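Local coordinates for aspartate aminotransferase, cytoplasmic (Schizosaccharomyces pombe 972h-, PDB 6JPK), which catalyses the reversible, pyridoxal phosphate-dependent transfer of the amino group between L-aspartate and 2-oxoglutarate, giving oxaloacetate and L-glutamate, at residues Q223-N231 with F313-S324. The protein carries 1 engineered substitution. Numbering follows the deposited sequence.
Sequences QGFASGDLN and FAEWEQDLKTMS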
ATOM      1  N   GLN A 223      17.574 -10.577   3.259  1.00  8.79           N
ATOM      2  CA  GLN A 223      18.561 -11.175   2.361  1.00  7.52           C
ATOM      3  C   GLN A 223      19.717 -10.208   2.110  1.00 10.23           C
ATOM      4  O   GLN A 223      19.503  -9.062   1.700  1.00  8.84           O
ATOM      5  CB  GLN A 223      17.932 -11.576   1.021  1.00  7.11           C
ATOM      6  CG  GLN A 223      18.939 -12.335   0.134  1.00  7.36           C
ATOM      7  CD  GLN A 223      18.495 -12.515  -1.316  1.00 10.98           C
ATOM      8  OE1 GLN A 223      17.562 -11.866  -1.780  1.00  8.55           O
ATOM      9  NE2 GLN A 223      19.196 -13.382  -2.044  1.00  8.32           N
ATOM     10  N   GLY A 224      20.947 -10.688   2.329  1.00  8.95           N
ATOM     11  CA  GLY A 224      22.144  -9.880   2.133  1.00  9.71           C
ATOM     12  C   GLY A 224      22.445  -9.016   3.347  1.00  9.78           C
ATOM     13  O   GLY A 224      23.603  -8.839   3.739  1.00  7.89           O
ATOM     14  N   PHE A 225      21.388  -8.465   3.944  1.00  7.44           N
ATOM     15  CA  PHE A 225      21.538  -7.676   5.165  1.00  8.24           C
ATOM     16  C   PHE A 225      22.036  -8.530   6.328  1.00 10.50           C
ATOM     17  O   PHE A 225      22.758  -8.035   7.197  1.00 10.73           O
ATOM     18  CB  PHE A 225      20.194  -7.030   5.513  1.00  8.16           C
ATOM     19  CG  PHE A 225      20.206  -6.211   6.781  1.00 11.47           C
ATOM     20  CD1 PHE A 225      19.883  -6.788   7.996  1.00  7.34           C
ATOM     21  CD2 PHE A 225      20.509  -4.850   6.742  1.00  9.76           C
ATOM     22  CE1 PHE A 225      19.880  -6.040   9.161  1.00 15.11           C
ATOM     23  CE2 PHE A 225      20.513  -4.093   7.898  1.00 13.41           C
ATOM     24  CZ  PHE A 225      20.196  -4.683   9.111  1.00 16.98           C
ATOM     25  N   ALA A 226      21.652  -9.805   6.378  1.00  9.69           N
ATOM     26  CA  ALA A 226      22.040 -10.630   7.518  1.00 12.36           C
ATOM     27  C   ALA A 226      23.536 -10.938   7.492  1.00 13.10           C
ATOM     28  O   ALA A 226      24.243 -10.690   8.471  1.00 12.52           O
ATOM     29  CB  ALA A 226      21.218 -11.920   7.543  1.00  9.41           C
ATOM     30  N   SER A 227      24.045 -11.466   6.377  1.00 12.48           N
ATOM     31  CA  SER A 227      25.439 -11.906   6.334  1.00 13.33           C
ATOM     32  C   SER A 227      26.322 -11.117   5.378  1.00 12.05           C
ATOM     33  O   SER A 227      27.542 -11.341   5.362  1.00 13.76           O
ATOM     34  CB  SER A 227      25.515 -13.395   5.956  1.00 14.19           C
ATOM     35  OG  SER A 227      25.143 -13.584   4.598  1.00 11.61           O
ATOM     36  N   GLY A 228      25.765 -10.213   4.579  1.00 12.72           N
ATOM     37  CA  GLY A 228      26.567  -9.598   3.537  1.00 13.61           C
ATOM     38  C   GLY A 228      26.730 -10.451   2.301  1.00 14.59           C
ATOM     39  O   GLY A 228      27.388 -10.017   1.348  1.00 15.20           O
ATOM     40  N   ASP A 229      26.140 -11.644   2.281  1.00 11.76           N
ATOM     41  CA  ASP A 229      26.281 -12.599   1.183  1.00 11.37           C
ATOM     42  C   ASP A 229      24.867 -12.960   0.745  1.00  9.30           C
ATOM     43  O   ASP A 229      24.137 -13.612   1.497  1.00  9.00           O
ATOM     44  CB  ASP A 229      27.061 -13.835   1.650  1.00 16.71           C
ATOM     45  CG  ASP A 229      27.361 -14.836   0.529  1.00 20.37           C
ATOM     46  OD1 ASP A 229      26.530 -15.040  -0.380  1.00 16.58           O
ATOM     47  OD2 ASP A 229      28.451 -15.442   0.575  1.00 23.08           O
ATOM     48  N   LEU A 230      24.480 -12.537  -0.464  1.00  8.56           N
ATOM     49  CA  LEU A 230      23.097 -12.694  -0.912  1.00  8.20           C
ATOM     50  C   LEU A 230      22.713 -14.161  -1.087  1.00  8.23           C
ATOM     51  O   LEU A 230      21.619 -14.572  -0.691  1.00  8.02           O
ATOM     52  CB  LEU A 230      22.884 -11.935  -2.219  1.00  8.25           C
ATOM     53  CG  LEU A 230      22.830 -10.419  -2.085  1.00 10.69           C
ATOM     54  CD1 LEU A 230      23.068  -9.768  -3.442  1.00 11.51           C
ATOM     55  CD2 LEU A 230      21.500  -9.990  -1.504  1.00 10.64           C
ATOM     56  N   ASN A 231      23.580 -14.957  -1.724  1.00  8.52           N
ATOM     57  CA  ASN A 231      23.253 -16.364  -1.964  1.00  9.77           C
ATOM     58  C   ASN A 231      23.264 -17.181  -0.677  1.00 11.08           C
ATOM     59  O   ASN A 231      22.471 -18.119  -0.541  1.00 12.01           O
ATOM     60  CB  ASN A 231      24.220 -16.977  -2.985  1.00  8.98           C
ATOM     61  CG  ASN A 231      24.019 -16.413  -4.378  1.00  9.68           C
ATOM     62  OD1 ASN A 231      23.055 -15.690  -4.630  1.00  8.83           O
ATOM     63  ND2 ASN A 231      24.925 -16.732  -5.284  1.00  9.62           N
ATOM     64  N   PHE A 313      25.030  -3.063  -8.599  1.00  9.77           N
ATOM     65  CA  PHE A 313      24.847  -4.288  -7.822  1.00  9.52           C
ATOM     66  C   PHE A 313      26.072  -4.566  -6.958  1.00  9.68           C
ATOM     67  O   PHE A 313      25.946  -4.855  -5.763  1.00  9.45           O
ATOM     68  CB  PHE A 313      24.559  -5.478  -8.744  1.00  9.54           C
ATOM     69  CG  PHE A 313      24.089  -6.723  -8.017  1.00 15.58           C
ATOM     70  CD1 PHE A 313      24.997  -7.587  -7.400  1.00 16.18           C
ATOM     71  CD2 PHE A 313      22.740  -7.051  -7.984  1.00 13.94           C
ATOM     72  CE1 PHE A 313      24.550  -8.743  -6.732  1.00 10.12           C
ATOM     73  CE2 PHE A 313      22.298  -8.206  -7.329  1.00 10.41           C
ATOM     74  CZ  PHE A 313      23.205  -9.047  -6.713  1.00  8.84           C
ATOM     75  N   ALA A 314      27.267  -4.475  -7.552  1.00 10.11           N
ATOM     76  CA  ALA A 314      28.496  -4.698  -6.795  1.00 12.68           C
ATOM     77  C   ALA A 314      28.662  -3.668  -5.680  1.00 13.74           C
ATOM     78  O   ALA A 314      29.136  -3.997  -4.587  1.00 10.85           O
ATOM     79  CB  ALA A 314      29.708  -4.664  -7.730  1.00 10.85           C
ATOM     80  N   GLU A 315      28.309  -2.409  -5.948  1.00 10.32           N
ATOM     81  CA  GLU A 315      28.414  -1.388  -4.909  1.00 10.31           C
ATOM     82  C   GLU A 315      27.388  -1.617  -3.809  1.00 12.60           C
ATOM     83  O   GLU A 315      27.678  -1.398  -2.628  1.00  9.81           O
ATOM     84  CB  GLU A 315      28.269   0.001  -5.532  1.00 10.51           C
ATOM     85  CG  GLU A 315      29.447   0.302  -6.489  1.00 11.05           C
ATOM     86  CD  GLU A 315      29.250   1.532  -7.352  1.00 17.33           C
ATOM     87  OE1 GLU A 315      28.385   2.362  -7.013  1.00 17.06           O
ATOM     88  OE2 GLU A 315      29.991   1.679  -8.362  1.00 20.63           O
ATOM     89  N   TRP A 316      26.188  -2.074  -4.174  1.00  9.51           N
ATOM     90  CA  TRP A 316      25.204  -2.443  -3.162  1.00  9.09           C
ATOM     91  C   TRP A 316      25.737  -3.557  -2.266  1.00  9.05           C
ATOM     92  O   TRP A 316      25.558  -3.511  -1.040  1.00  8.88           O
ATOM     93  CB  TRP A 316      23.888  -2.848  -3.832  1.00  8.81           C
ATOM     94  CG  TRP A 316      22.809  -3.349  -2.892  1.00  8.42           C
ATOM     95  CD1 TRP A 316      22.385  -2.762  -1.723  1.00  8.24           C
ATOM     96  CD2 TRP A 316      22.000  -4.527  -3.063  1.00  8.19           C
ATOM     97  NE1 TRP A 316      21.371  -3.515  -1.156  1.00  7.93           N
ATOM     98  CE2 TRP A 316      21.119  -4.597  -1.959  1.00  7.89           C
ATOM     99  CE3 TRP A 316      21.942  -5.530  -4.043  1.00  8.25           C
ATOM    100  CZ2 TRP A 316      20.183  -5.629  -1.809  1.00  7.66           C
ATOM    101  CZ3 TRP A 316      21.008  -6.567  -3.885  1.00  8.01           C
ATOM    102  CH2 TRP A 316      20.151  -6.604  -2.772  1.00  7.73           C
ATOM    103  N   GLU A 317      26.414  -4.554  -2.852  1.00  9.22           N
ATOM    104  CA  GLU A 317      26.980  -5.634  -2.041  1.00 11.55           C
ATOM    105  C   GLU A 317      28.016  -5.108  -1.054  1.00 11.38           C
ATOM    106  O   GLU A 317      28.118  -5.615   0.073  1.00  9.56           O
ATOM    107  CB  GLU A 317      27.602  -6.713  -2.934  1.00 10.21           C
ATOM    108  CG  GLU A 317      26.569  -7.632  -3.598  1.00 13.70           C
ATOM    109  CD  GLU A 317      27.219  -8.662  -4.511  1.00 18.36           C
ATOM    110  OE1 GLU A 317      28.112  -8.274  -5.310  1.00 19.92           O
ATOM    111  OE2 GLU A 317      26.846  -9.855  -4.416  1.00 17.82           O
ATOM    112  N   GLN A 318      28.799  -4.099  -1.459  1.00  9.78           N
ATOM    113  CA  GLN A 318      29.674  -3.416  -0.506  1.00 12.57           C
ATOM    114  C   GLN A 318      28.880  -2.773   0.631  1.00 10.38           C
ATOM    115  O   GLN A 318      29.304  -2.820   1.790  1.00 12.56           O
ATOM    116  CB  GLN A 318      30.527  -2.358  -1.216  1.00 16.09           C
ATOM    117  CG  GLN A 318      31.649  -2.944  -2.035  1.00 26.00           C
ATOM    118  CD  GLN A 318      32.450  -3.963  -1.242  1.00 33.05           C
ATOM    119  OE1 GLN A 318      33.024  -3.645  -0.195  1.00 31.60           O
ATOM    120  NE2 GLN A 318      32.468  -5.206  -1.726  1.00 36.08           N
ATOM    121  N   ASP A 319      27.750  -2.131   0.320  1.00  9.49           N
ATOM    122  CA  ASP A 319      26.929  -1.538   1.378  1.00 13.76           C
ATOM    123  C   ASP A 319      26.362  -2.606   2.322  1.00 13.33           C
ATOM    124  O   ASP A 319      26.275  -2.385   3.535  1.00  8.86           O
ATOM    125  CB  ASP A 319      25.786  -0.712   0.779  1.00 12.01           C
ATOM    126  CG  ASP A 319      26.273   0.465  -0.095  1.00 19.07           C
ATOM    127  OD1 ASP A 319      27.470   0.834  -0.062  1.00 18.39           O
ATOM    128  OD2 ASP A 319      25.431   1.031  -0.823  1.00 20.53           O
ATOM    129  N   LEU A 320      25.944  -3.755   1.780  1.00  8.75           N
ATOM    130  CA  LEU A 320      25.492  -4.866   2.622  1.00  8.51           C
ATOM    131  C   LEU A 320      26.603  -5.343   3.553  1.00  8.73           C
ATOM    132  O   LEU A 320      26.365  -5.612   4.739  1.00  8.60           O
ATOM    133  CB  LEU A 320      25.011  -6.027   1.744  1.00  8.39           C
ATOM    134  CG  LEU A 320      23.820  -5.705   0.842  1.00  8.59           C
ATOM    135  CD1 LEU A 320      23.531  -6.839  -0.135  1.00  8.19           C
ATOM    136  CD2 LEU A 320      22.596  -5.403   1.700  1.00  7.87           C
ATOM    137  N   LYS A 321      27.822  -5.462   3.027  1.00  9.58           N
ATOM    138  CA  LYS A 321      28.967  -5.811   3.863  1.00 12.43           C
ATOM    139  C   LYS A 321      29.173  -4.795   4.983  1.00 12.51           C
ATOM    140  O   LYS A 321      29.431  -5.175   6.132  1.00  9.45           O
ATOM    141  CB  LYS A 321      30.220  -5.925   2.997  1.00 13.85           C
ATOM    142  CG  LYS A 321      31.492  -6.214   3.767  1.00 22.07           C
ATOM    143  CD  LYS A 321      32.669  -6.411   2.816  1.00 31.57           C
ATOM    144  CE  LYS A 321      33.932  -6.803   3.561  1.00 37.57           C
ATOM    145  NZ  LYS A 321      35.131  -6.623   2.698  1.00 40.94           N
ATOM    146  N   THR A 322      29.061  -3.502   4.667  1.00  9.51           N
ATOM    147  CA  THR A 322      29.195  -2.464   5.686  1.00 10.39           C
ATOM    148  C   THR A 322      28.208  -2.673   6.826  1.00 12.22           C
ATOM    149  O   THR A 322      28.597  -2.685   8.002  1.00 11.10           O
ATOM    150  CB  THR A 322      28.993  -1.078   5.068  1.00 10.77           C
ATOM    151  OG1 THR A 322      30.054  -0.819   4.139  1.00 10.79           O
ATOM    152  CG2 THR A 322      29.023   0.002   6.163  1.00 11.69           C
ATOM    153  N   MET A 323      26.921  -2.841   6.492  1.00  8.91           N
ATOM    154  CA  MET A 323      25.889  -2.969   7.517  1.00 10.32           C
ATOM    155  C   MET A 323      26.041  -4.270   8.295  1.00  8.56           C
ATOM    156  O   MET A 323      26.030  -4.266   9.531  1.00  8.58           O
ATOM    157  CB  MET A 323      24.492  -2.885   6.893  1.00 11.05           C
ATOM    158  CG  MET A 323      24.159  -1.531   6.237  1.00 10.53           C
ATOM    159  SD  MET A 323      22.423  -1.483   5.697  1.00 13.60           S
ATOM    160  CE  MET A 323      22.493  -2.541   4.256  1.00 15.05           C
ATOM    161  N   SER A 324      26.176  -5.398   7.592  1.00  8.52           N
ATOM    162  CA  SER A 324      26.251  -6.666   8.300  1.00  8.48           C
ATOM    163  C   SER A 324      27.512  -6.747   9.154  1.00 10.30           C
ATOM    164  O   SER A 324      27.480  -7.311  10.251  1.00 10.26           O
ATOM    165  CB  SER A 324      26.179  -7.839   7.325  1.00 11.69           C
ATOM    166  OG  SER A 324      27.173  -7.735   6.324  1.00 12.50           O
TER
HETATM  167  O   HOH W   1      24.911  -8.998  10.693  1.00 16.92           O
HETATM  168  O   HOH W   2      26.399 -11.302  -2.242  1.00 14.53           O
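Leu230, in the first turn of a short helix, fits as a knob into a hole formed by Phe313, Trp316, Glu317 and Leu320, and so illustrates how a loop can be seated on a long helix without a direct hydrogen bond. Its two methyls divide the work. CD1 reaches the Phe313 ring, 3.4 Å from CZ, while CD2 lies 3.9 Å from Trp316 CH2 and 4.0 Å from Leu320 CD1. With CG anti to its carbonyl carbon (chi1 -62°), Leu320 sets CD1 over one face of the indole, 3.8 Å above the plane, and its CD2 meets the backbone at Gly224 and Phe225. The indole NH of Trp316 is bonded to Asn256 O.

The side chain of Phe225 sets off away from the helix, yet its ring edge still meets Met323 SD, 3.9 Å from CE2, in a Met-aromatic contact with the sulfur 79° off the ring normal, near the ring plane. The same side chain is close to Lys255, the probable attachment point of the cofactor, which places this packing next to the active site. Ser324 CB rests against Phe225 O at 3.4 Å, and its OG donates to Leu320 O (2.8 Å), a carbonyl that also accepts from Ser324 N.

Polar links across the interface pass through water. One water donates to both Ala226 O and Ser324 O; another accepts from Leu230 N and donates to Glu317 OE2. The chemistry thus implies an interface held by apolar fit: no direct hydrogen bond crosses it, and polar groups bond within their own segment, elsewhere in the chain or to the two bridging waters.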